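Local coordinates for hypothetical protein SPy1581 (Streptococcus pyogenes, PDB 1YHF) that is of unknown function but belongs to the cupin superfamily, folding as a single small beta-barrel domain of the cupin type-2 family, at residues E72-D76 with M90-H96. Residues are numbered along the deposited sequence; the frame is centred on the assembly and turned at random.
Sequences EITID and MPAGIPH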
# COMPACT_ATOMS: atom_id res chain seq x y z
N GLU A 72 5.32 -10.44 -2.55
CA GLU A 72 6.70 -10.44 -2.97
C GLU A 72 7.08 -9.06 -3.45
O GLU A 72 6.52 -8.52 -4.42
CB GLU A 72 6.94 -11.44 -4.07
CG GLU A 72 8.40 -11.67 -4.40
CD GLU A 72 8.56 -12.85 -5.33
OE1 GLU A 72 8.06 -12.77 -6.48
OE2 GLU A 72 9.17 -13.86 -4.92
N ILE A 73 8.04 -8.49 -2.74
CA ILE A 73 8.48 -7.14 -2.99
C ILE A 73 9.87 -7.18 -3.60
O ILE A 73 10.76 -7.86 -3.11
CB ILE A 73 8.35 -6.28 -1.70
CG1 ILE A 73 6.87 -6.29 -1.26
CG2 ILE A 73 8.96 -4.88 -1.89
CD1 ILE A 73 6.48 -5.31 -0.24
N THR A 74 10.03 -6.47 -4.70
CA THR A 74 11.32 -6.31 -5.35
C THR A 74 11.76 -4.89 -5.13
O THR A 74 10.98 -3.95 -5.33
CB THR A 74 11.20 -6.55 -6.87
OG1 THR A 74 10.59 -7.82 -7.09
CG2 THR A 74 12.56 -6.51 -7.53
N ILE A 75 13.00 -4.73 -4.69
CA ILE A 75 13.61 -3.42 -4.54
C ILE A 75 14.93 -3.49 -5.29
O ILE A 75 15.82 -4.24 -4.90
CB ILE A 75 13.83 -3.03 -3.05
CG1 ILE A 75 12.50 -3.01 -2.28
CG2 ILE A 75 14.55 -1.69 -2.95
CD1 ILE A 75 12.66 -2.67 -0.80
N ASP A 76 15.02 -2.74 -6.39
CA ASP A 76 16.13 -2.85 -7.35
C ASP A 76 16.25 -4.29 -7.84
O ASP A 76 15.40 -4.76 -8.59
CB ASP A 76 17.45 -2.35 -6.75
CG ASP A 76 18.52 -2.07 -7.81
OD1 ASP A 76 18.21 -2.02 -9.03
OD2 ASP A 76 19.69 -1.91 -7.40
N MSE A 90 10.47 0.88 1.18
CA MSE A 90 11.10 0.84 -0.13
C MSE A 90 11.65 2.23 -0.39
O MSE A 90 10.87 3.19 -0.49
CB MSE A 90 10.08 0.42 -1.20
CG MSE A 90 9.22 -0.76 -0.78
SE MSE A 90 7.95 -1.32 -2.16
CE MSE A 90 6.75 0.28 -2.16
N PRO A 91 12.98 2.36 -0.48
CA PRO A 91 13.65 3.68 -0.55
C PRO A 91 13.34 4.53 -1.79
O PRO A 91 13.17 3.99 -2.90
CB PRO A 91 15.14 3.33 -0.48
CG PRO A 91 15.21 1.92 -1.00
CD PRO A 91 13.96 1.25 -0.50
N ALA A 92 13.26 5.84 -1.58
CA ALA A 92 13.00 6.81 -2.65
C ALA A 92 13.97 6.64 -3.80
O ALA A 92 15.16 6.38 -3.59
CB ALA A 92 13.09 8.25 -2.11
N GLY A 93 13.46 6.75 -5.02
CA GLY A 93 14.32 6.77 -6.22
C GLY A 93 14.86 5.44 -6.70
O GLY A 93 15.57 5.38 -7.70
N ILE A 94 14.53 4.37 -5.97
CA ILE A 94 14.97 3.01 -6.31
C ILE A 94 13.77 2.24 -6.84
O ILE A 94 12.69 2.25 -6.20
CB ILE A 94 15.60 2.27 -5.08
CG1 ILE A 94 16.74 3.07 -4.44
CG2 ILE A 94 16.08 0.84 -5.46
CD1 ILE A 94 17.98 3.14 -5.29
N PRO A 95 13.90 1.63 -8.05
CA PRO A 95 12.77 0.87 -8.58
C PRO A 95 12.30 -0.25 -7.65
O PRO A 95 13.11 -0.93 -7.02
CB PRO A 95 13.32 0.31 -9.90
CG PRO A 95 14.37 1.28 -10.31
CD PRO A 95 15.03 1.66 -9.00
N HIS A 96 10.99 -0.39 -7.56
CA HIS A 96 10.34 -1.45 -6.80
C HIS A 96 9.12 -1.98 -7.54
O HIS A 96 8.56 -1.31 -8.41
CB HIS A 96 9.96 -1.01 -5.37
CG HIS A 96 9.27 0.32 -5.29
ND1 HIS A 96 7.97 0.51 -5.70
CD2 HIS A 96 9.70 1.52 -4.83
CE1 HIS A 96 7.63 1.78 -5.51
NE2 HIS A 96 8.66 2.41 -4.99
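The contact of E72-D76 with M90-H96 joins the end of strand 70-75 to the connection that carries the chain from the five-stranded to the four-stranded sheet of a cupin barrel, a compact example of how the end of an antiparallel pairing between two inner strands combines with apolar side-chain contacts. M90 ends strand 87-90 in the five-stranded sheet; the chain then makes a type II turn from P91 to I94, with G93 at positive phi, and enters strand 96-100, the antiparallel neighbour of strand 70-75 in the four-stranded sheet. I75 and H96 form a non-hydrogen-bonded pair, their CA atoms 4.4 Å apart. Just beyond it, D76 N donates a short, nearly linear hydrogen bond to P95 O (2.7 Å), while CA-H...O contacts bring H96 CA to 3.0 Å from T74 O and I75 CA to 3.5 Å from P95 O. Between the sheets, the I75 side chain packs against the loop: its CD1 lies 3.9 Å from CG of M90, and its CG2 lies 3.9 Å from both CD of P91 and CG2 of I94. Deeper in, I73 CG2 meets SE of selenomethionine M90 at 3.7 Å, beside V64 and I88. The H96 imidazole leads away from I75 and meets H56 edge-to-face. P95 can offer this pairing no N-H, but it needs none here, since its carbonyl is the acceptor. A single backbone hydrogen bond, with CA-H...O contacts, thus joins the strand ends, while I73 and I75 of one sheet meet M90 of the other through apolar contacts.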